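Endoglucanase (Uncultured bacterium, PDB 3X17) probably hydrolyses internal beta-1,4-glucosidic bonds of cellulose, as a family 9 glycoside hydrolase with an N-terminal Ig-like domain. Local coordinates at residues A[75-81]-A[419-423]; A[218-223]-A[288-292]; A[282-286]-A[300-304]. All coordinates share one frame; numbering follows the deposited sequence.

Contact 1: A[75-81]-A[419-423]; sequences DRLVSGD and QSGYG
Asp75 and Tyr422 lead the tight side of this contact between the Ig-like domain and the catalytic domain. Asp75 OD1 accepts from Gly421 N at 2.8 Å, met from above the carboxylate plane. CG lies anti to the backbone N (chi1 -177°), which sends the carboxylate across to the 419-423 loop. Asp75 OD2 takes Ser79 OG on its anti lone pair and Ser79 N from above the plane. It also accepts a hydrogen bond from a water that donates to Ser420 OG and accepts from Tyr422 N. Ser420 OG also bonds to Val424 O. Tyr422 OH gives a short bond, 2.5 Å, to the anti lone pair of Asp81 OD2, with ring and carboxylate planes 82° apart. Ser79 OG sits at the ring edge, 3.4 Å from Tyr422 CE2. The looser side is Leu77, exposed, whose CB stays 4.0 Å from Gln419 O. Replacing Asp75 by an alanine would probably leave Gly421 N and the bridging water without their acceptor and free the Ser79 turn to shift. Asp81 also forms a salt bridge with Arg527. Two carboxylates of the 75-81 loop thus hold the 419-423 loop, so here the domains are joined mainly by hydrogen bonds.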
loop_
_atom_site.group_PDB
_atom_site.type_symbol
_atom_site.label_atom_id
_atom_site.label_comp_id
_atom_site.label_asym_id
_atom_site.label_seq_id
_atom_site.Cartn_x
_atom_site.Cartn_y
_atom_site.Cartn_z
ATOM N N ASP A 75 -25.784 6.898 4.303
ATOM C CA ASP A 75 -24.676 5.972 4.420
ATOM C C ASP A 75 -24.660 5.310 5.777
ATOM O O ASP A 75 -23.758 5.501 6.552
ATOM C CB ASP A 75 -23.383 6.703 4.188
ATOM C CG ASP A 75 -22.197 5.800 4.217
ATOM O OD1 ASP A 75 -22.346 4.643 3.883
ATOM O OD2 ASP A 75 -21.127 6.256 4.588
ATOM N N ARG A 76 -25.663 4.493 6.023
ATOM C CA ARG A 76 -26.084 4.106 7.368
ATOM C C ARG A 76 -25.079 3.157 8.036
ATOM O O ARG A 76 -24.983 3.090 9.271
ATOM C CB ARG A 76 -27.450 3.435 7.295
ATOM C CG ARG A 76 -28.345 3.637 8.496
ATOM C CD ARG A 76 -29.689 2.931 8.259
ATOM N NE ARG A 76 -29.505 1.563 7.772
ATOM C CZ ARG A 76 -29.661 1.181 6.504
ATOM N NH1 ARG A 76 -30.033 2.060 5.579
ATOM N NH2 ARG A 76 -29.446 -0.086 6.161
ATOM N N LEU A 77 -24.324 2.437 7.215
ATOM C CA LEU A 77 -23.451 1.389 7.725
ATOM C C LEU A 77 -22.009 1.847 7.905
ATOM O O LEU A 77 -21.154 1.071 8.334
ATOM C CB LEU A 77 -23.509 0.178 6.808
ATOM C CG LEU A 77 -24.848 -0.571 6.908
ATOM C CD1 LEU A 77 -24.732 -1.911 6.210
ATOM C CD2 LEU A 77 -25.256 -0.764 8.397
ATOM N N VAL A 78 -21.736 3.084 7.550
ATOM C CA VAL A 78 -20.378 3.580 7.559
ATOM C C VAL A 78 -20.207 4.965 8.117
ATOM O O VAL A 78 -19.777 5.104 9.204
ATOM C CB VAL A 78 -19.735 3.556 6.145
ATOM C CG1 VAL A 78 -18.265 3.754 6.223
ATOM C CG2 VAL A 78 -20.027 2.306 5.446
ATOM N N SER A 79 -20.534 5.986 7.355
ATOM C CA SER A 79 -20.319 7.361 7.819
ATOM C C SER A 79 -21.514 7.891 8.606
ATOM O O SER A 79 -21.364 8.785 9.421
ATOM C CB SER A 79 -20.007 8.316 6.666
ATOM O OG SER A 79 -21.122 8.469 5.794
ATOM N N GLY A 80 -22.717 7.440 8.271
ATOM C CA GLY A 80 -23.928 8.100 8.764
ATOM C C GLY A 80 -24.414 9.265 7.906
ATOM O O GLY A 80 -25.471 9.820 8.171
ATOM N N ASP A 81 -23.644 9.666 6.892
ATOM C CA ASP A 81 -23.999 10.869 6.129
ATOM C C ASP A 81 -25.215 10.686 5.223
ATOM O O ASP A 81 -25.564 9.568 4.823
ATOM C CB ASP A 81 -22.828 11.405 5.297
ATOM C CG ASP A 81 -21.641 11.823 6.147
ATOM O OD1 ASP A 81 -21.772 11.844 7.394
ATOM O OD2 ASP A 81 -20.580 12.135 5.549
ATOM N N GLN A 419 -22.383 -1.468 0.058
ATOM C CA GLN A 419 -22.983 -1.005 1.308
ATOM C C GLN A 419 -22.442 0.348 1.780
ATOM O O GLN A 419 -22.764 0.779 2.876
ATOM C CB GLN A 419 -22.795 -2.048 2.411
ATOM C CG GLN A 419 -23.570 -3.313 2.161
ATOM C CD GLN A 419 -23.102 -4.499 3.001
ATOM O OE1 GLN A 419 -23.892 -5.400 3.273
ATOM N NE2 GLN A 419 -21.822 -4.528 3.379
ATOM N N SER A 420 -21.638 1.025 0.966
ATOM C CA SER A 420 -20.793 2.088 1.491
ATOM C C SER A 420 -20.893 3.349 0.658
ATOM O O SER A 420 -20.407 3.412 -0.466
ATOM C CB SER A 420 -19.334 1.637 1.571
ATOM O OG SER A 420 -18.509 2.678 2.084
ATOM N N GLY A 421 -21.468 4.383 1.242
ATOM C CA GLY A 421 -21.767 5.572 0.469
ATOM C C GLY A 421 -20.527 6.156 -0.178
ATOM O O GLY A 421 -20.575 6.579 -1.318
ATOM N N TYR A 422 -19.393 6.148 0.526
ATOM C CA TYR A 422 -18.185 6.745 -0.037
ATOM C C TYR A 422 -17.328 5.815 -0.900
ATOM O O TYR A 422 -16.237 6.214 -1.336
ATOM C CB TYR A 422 -17.323 7.357 1.057
ATOM C CG TYR A 422 -17.902 8.604 1.650
ATOM C CD1 TYR A 422 -17.737 9.846 1.009
ATOM C CD2 TYR A 422 -18.624 8.557 2.829
ATOM C CE1 TYR A 422 -18.235 10.999 1.554
ATOM C CE2 TYR A 422 -19.160 9.714 3.379
ATOM C CZ TYR A 422 -18.975 10.932 2.731
ATOM O OH TYR A 422 -19.403 12.103 3.332
ATOM N N GLY A 423 -17.747 4.561 -1.066
ATOM C CA GLY A 423 -16.935 3.616 -1.828
ATOM C C GLY A 423 -16.025 2.716 -1.001
ATOM O O GLY A 423 -15.744 1.603 -1.404
HETATM O O HOH W 1 -19.085 5.309 3.131
#

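Contact 2: A[218-223]-A[288-292]. With CA (calcium ion), chain D.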
loop_
_atom_site.group_PDB
_atom_site.type_symbol
_atom_site.label_atom_id
_atom_site.label_comp_id
_atom_site.label_asym_id
_atom_site.label_seq_id
_atom_site.Cartn_x
_atom_site.Cartn_y
_atom_site.Cartn_z
ATOM N N GLY A 218 18.969 1.232 -18.012
ATOM C CA GLY A 218 18.306 0.272 -18.893
ATOM C C GLY A 218 17.277 -0.628 -18.212
ATOM O O GLY A 218 16.720 -1.526 -18.847
ATOM N N VAL A 219 17.028 -0.387 -16.923
ATOM C CA VAL A 219 16.082 -1.194 -16.140
ATOM C C VAL A 219 14.942 -0.275 -15.620
ATOM O O VAL A 219 15.196 0.815 -15.106
ATOM C CB VAL A 219 16.820 -1.887 -14.958
ATOM C CG1 VAL A 219 15.881 -2.760 -14.132
ATOM C CG2 VAL A 219 18.053 -2.712 -15.461
ATOM N N PRO A 220 13.682 -0.723 -15.724
ATOM C CA PRO A 220 12.616 0.116 -15.173
ATOM C C PRO A 220 12.924 0.525 -13.742
ATOM O O PRO A 220 13.341 -0.315 -12.949
ATOM C CB PRO A 220 11.397 -0.811 -15.213
ATOM C CG PRO A 220 11.712 -1.726 -16.406
ATOM C CD PRO A 220 13.172 -2.023 -16.178
ATOM N N ASP A 221 12.768 1.809 -13.438
ATOM C CA ASP A 221 13.174 2.371 -12.159
ATOM C C ASP A 221 12.459 1.683 -11.001
ATOM O O ASP A 221 13.024 1.543 -9.932
ATOM C CB ASP A 221 12.885 3.880 -12.120
ATOM C CG ASP A 221 13.926 4.681 -12.865
ATOM O OD1 ASP A 221 14.818 4.052 -13.458
ATOM O OD2 ASP A 221 13.827 5.921 -12.903
ATOM N N ILE A 222 11.196 1.315 -11.191
ATOM C CA ILE A 222 10.445 0.634 -10.127
ATOM C C ILE A 222 11.189 -0.638 -9.729
ATOM O O ILE A 222 11.263 -0.967 -8.552
ATOM C CB ILE A 222 8.978 0.279 -10.537
ATOM C CG1 ILE A 222 8.178 -0.264 -9.320
ATOM C CG2 ILE A 222 8.977 -0.779 -11.616
ATOM C CD1 ILE A 222 8.025 0.729 -8.176
ATOM N N LEU A 223 11.864 -1.275 -10.691
ATOM C CA LEU A 223 12.672 -2.473 -10.402
ATOM C C LEU A 223 14.002 -2.150 -9.722
ATOM O O LEU A 223 14.413 -2.847 -8.812
ATOM C CB LEU A 223 12.917 -3.314 -11.666
ATOM C CG LEU A 223 11.643 -3.849 -12.339
ATOM C CD1 LEU A 223 11.989 -4.785 -13.480
ATOM C CD2 LEU A 223 10.733 -4.517 -11.319
ATOM N N ILE A 288 11.018 -12.023 -12.460
ATOM C CA ILE A 288 10.717 -10.750 -13.076
ATOM C C ILE A 288 11.977 -10.041 -13.597
ATOM O O ILE A 288 11.910 -9.308 -14.591
ATOM C CB ILE A 288 9.887 -9.862 -12.114
ATOM C CG1 ILE A 288 8.468 -10.401 -11.985
ATOM C CG2 ILE A 288 9.826 -8.439 -12.574
ATOM C CD1 ILE A 288 7.719 -9.812 -10.808
ATOM N N PHE A 289 13.122 -10.243 -12.937
ATOM C CA PHE A 289 14.340 -9.484 -13.296
ATOM C C PHE A 289 15.079 -10.202 -14.409
ATOM O O PHE A 289 16.120 -9.730 -14.845
ATOM C CB PHE A 289 15.306 -9.337 -12.099
ATOM C CG PHE A 289 15.024 -8.157 -11.227
ATOM C CD1 PHE A 289 14.070 -8.238 -10.219
ATOM C CD2 PHE A 289 15.744 -6.967 -11.388
ATOM C CE1 PHE A 289 13.781 -7.131 -9.418
ATOM C CE2 PHE A 289 15.463 -5.853 -10.587
ATOM C CZ PHE A 289 14.500 -5.953 -9.578
ATOM N N ALA A 290 14.621 -11.404 -14.764
ATOM C CA ALA A 290 15.358 -12.245 -15.710
ATOM C C ALA A 290 15.753 -11.561 -17.041
ATOM O O ALA A 290 16.889 -11.691 -17.466
ATOM C CB ALA A 290 14.631 -13.571 -15.969
ATOM N N PRO A 291 14.847 -10.774 -17.657
ATOM C CA PRO A 291 15.229 -10.086 -18.912
ATOM C C PRO A 291 16.169 -8.890 -18.717
ATOM O O PRO A 291 16.688 -8.373 -19.691
ATOM C CB PRO A 291 13.887 -9.590 -19.484
ATOM C CG PRO A 291 12.808 -10.317 -18.675
ATOM C CD PRO A 291 13.425 -10.577 -17.329
ATOM N N PHE A 292 16.335 -8.408 -17.485
ATOM C CA PHE A 292 17.085 -7.190 -17.263
ATOM C C PHE A 292 18.453 -7.439 -16.664
ATOM O O PHE A 292 19.402 -6.764 -17.018
ATOM C CB PHE A 292 16.302 -6.203 -16.395
ATOM C CG PHE A 292 14.959 -5.877 -16.939
ATOM C CD1 PHE A 292 14.833 -5.082 -18.084
ATOM C CD2 PHE A 292 13.809 -6.416 -16.355
ATOM C CE1 PHE A 292 13.586 -4.765 -18.586
ATOM C CE2 PHE A 292 12.550 -6.154 -16.887
ATOM C CZ PHE A 292 12.432 -5.314 -17.999
HETATM CA CA CA D . 16.624 2.445 -14.284
#
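Pro220 and Phe292 make the one CH-pi contact here. Pro220 CD lies over a face of the Phe292 ring, 3.8 Å from its centroid and 17° off the normal. It is offset toward the rim, nearest CE1 and CZ.

Phe292 also has apolar contacts with Leu223 and Val219. Its CG is anti to the carbonyl carbon (chi1 -55°), which turns the ring toward the 218-223 segment, where it meets both Pro220 and Leu223. Leu223 CD1 meets Phe292 CE2 at 3.7 Å, the two side chains crossing at about a right angle. Val219 touches closer to the backbone, with CG2 4.0 Å from Phe292 CB. The second branch of Leu223 serves another partner: CD2 packs on Ile288 CG2 at 4.2 Å. Leu223 therefore spreads its two methyls over two residues of the 288-292 segment, while its CB rests against Phe289.

One contact is between a ring edge and a carbonyl. Phe289 CZ comes within 3.2 Å of Leu223 O, which lies near the ring plane. This edge carries the slightly positive ring hydrogens, so the approach is probably favourable.

Metal bonds hold the other side of the 218-223 segment. Val219 O binds the calcium ion at 2.3 Å, and Asp221 OD1 binds it too. Asp207, Glu214, Asn217 and Asp224 complete the site. Pro220, between the two ligands, is the N-cap residue of helix 221-235, so the calcium ion ties the start of that helix to the loop before it.

The contact joins this helix start to the turn between helix 272-288 and helix 294-312. Helix 184-200 borders both segments: Tyr198 touches Pro220 and Phe292, and Leu195 touches Ile288.

Contact 3: A[282-286]-A[300-304]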
loop_
_atom_site.group_PDB
_atom_site.type_symbol
_atom_site.label_atom_id
_atom_site.label_comp_id
_atom_site.label_asym_id
_atom_site.label_seq_id
_atom_site.Cartn_x
_atom_site.Cartn_y
_atom_site.Cartn_z
ATOM N N TRP A 282 11.956 -12.867 -3.210
ATOM C CA TRP A 282 13.136 -13.185 -4.006
ATOM C C TRP A 282 12.791 -14.082 -5.206
ATOM O O TRP A 282 13.398 -13.949 -6.264
ATOM C CB TRP A 282 14.179 -13.925 -3.178
ATOM C CG TRP A 282 14.930 -13.079 -2.220
ATOM C CD1 TRP A 282 15.300 -11.764 -2.382
ATOM C CD2 TRP A 282 15.429 -13.485 -0.940
ATOM N NE1 TRP A 282 15.950 -11.320 -1.252
ATOM C CE2 TRP A 282 16.094 -12.368 -0.377
ATOM C CE3 TRP A 282 15.339 -14.666 -0.194
ATOM C CZ2 TRP A 282 16.684 -12.409 0.887
ATOM C CZ3 TRP A 282 15.916 -14.698 1.084
ATOM C CH2 TRP A 282 16.596 -13.595 1.594
ATOM N N ALA A 283 11.986 -15.112 -4.985
ATOM C CA ALA A 283 11.598 -15.995 -6.104
ATOM C C ALA A 283 10.783 -15.236 -7.156
ATOM O O ALA A 283 10.942 -15.460 -8.353
ATOM C CB ALA A 283 10.833 -17.201 -5.614
ATOM N N MET A 284 9.874 -14.365 -6.715
ATOM C CA MET A 284 9.263 -13.412 -7.639
ATOM C C MET A 284 10.278 -12.592 -8.441
ATOM O O MET A 284 10.076 -12.341 -9.610
ATOM C CB MET A 284 8.289 -12.485 -6.916
ATOM C CG MET A 284 6.998 -13.167 -6.549
ATOM S SD MET A 284 6.021 -12.133 -5.447
ATOM C CE MET A 284 5.277 -11.029 -6.655
ATOM N N ALA A 285 11.298 -12.061 -7.777
ATOM C CA ALA A 285 12.250 -11.177 -8.452
ATOM C C ALA A 285 13.053 -11.987 -9.453
ATOM O O ALA A 285 13.478 -11.464 -10.495
ATOM C CB ALA A 285 13.188 -10.515 -7.439
ATOM N N ALA A 286 13.310 -13.246 -9.104
ATOM C CA ALA A 286 14.046 -14.132 -9.999
ATOM C C ALA A 286 13.311 -14.247 -11.341
ATOM O O ALA A 286 13.940 -14.276 -12.393
ATOM C CB ALA A 286 14.240 -15.507 -9.359
ATOM N N ALA A 300 18.912 -13.812 -6.552
ATOM C CA ALA A 300 17.664 -13.779 -5.804
ATOM C C ALA A 300 17.165 -15.208 -5.699
ATOM O O ALA A 300 16.716 -15.627 -4.641
ATOM C CB ALA A 300 16.635 -12.865 -6.427
ATOM N N LEU A 301 17.385 -15.992 -6.755
ATOM C CA LEU A 301 16.872 -17.363 -6.784
ATOM C C LEU A 301 17.639 -18.211 -5.808
ATOM O O LEU A 301 17.039 -18.993 -5.082
ATOM C CB LEU A 301 16.931 -17.976 -8.186
ATOM C CG LEU A 301 16.672 -19.490 -8.302
ATOM C CD1 LEU A 301 15.268 -19.845 -7.825
ATOM C CD2 LEU A 301 16.945 -20.031 -9.743
ATOM N N ALA A 302 18.957 -18.006 -5.727
ATOM C CA ALA A 302 19.784 -18.808 -4.805
ATOM C C ALA A 302 19.375 -18.553 -3.368
ATOM O O ALA A 302 19.225 -19.489 -2.573
ATOM C CB ALA A 302 21.287 -18.524 -5.008
ATOM N N ALA A 303 19.163 -17.278 -3.050
ATOM C CA ALA A 303 18.748 -16.887 -1.723
ATOM C C ALA A 303 17.409 -17.536 -1.363
ATOM O O ALA A 303 17.239 -18.059 -0.258
ATOM C CB ALA A 303 18.638 -15.378 -1.645
ATOM N N ALA A 304 16.445 -17.460 -2.278
ATOM C CA ALA A 304 15.111 -18.038 -2.022
ATOM C C ALA A 304 15.227 -19.536 -1.750
ATOM O O ALA A 304 14.548 -20.076 -0.868
ATOM C CB ALA A 304 14.126 -17.780 -3.207
#
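The indole of Trp282 lies against the 300-304 helix with one face toward Ala303. Ala303 CB sits over the six-membered ring, 3.8 Å from its centroid and 15° off the normal, in a CH-pi contact. The methyl is offset toward the rim and is nearest CE3 and CD2. CG of Trp282 is anti to the carbonyl carbon (chi1 -75°), and from there the ring reaches along the partner helix from Ala300 toward Ala304. At its root, Trp282 CB rests 3.4 Å from Ala300 O. That oxygen already accepts the helical bond from Ala304 N. Phe234 of helix 221-235 stacks with the indole, and Leu230 and Leu233 of the same helix also touch it.

Helices 272-288 and 294-312 are consecutive and run nearly antiparallel. Their short segments cross at -150°, with axes 7.8 Å apart at closest approach. The two helices belong to the catalytic domain, whose fold is an (alpha/alpha)6 barrel. The close spacing fits the alanines on the facing surfaces.

Away from the indole, the contacts are made by CB atoms, most of them alanine methyls. Ala304 CB points toward the first helix and lies 3.9 Å from Trp282 CB, with Ala283 CB on it as well. Ala300 CB points toward the opposite backbone and reaches Trp282 O at 3.4 Å. One turn further along the first helix, Ala286 CB faces Leu301 CB at 3.8 Å. Leu301 also touches Thr351 of helix 337-351.

Contacts 2 and 3 belong to the catalytic domain and share a helix pair. Contact 3 packs helices 272-288 and 294-312 together, and contact 2 holds the turn between them against the start of helix 221-235. Their centres are 14 Å apart. Both are buried and mostly apolar, with a CH-pi contact in each, but only contact 2 includes a metal site. Contact 1 is partly buried and lies on the opposite side of the chain's centre, its centre about 42 Å from that of contact 2. It joins two loops from different domains, and carboxylates, backbone N-H groups and a water do most of the work there.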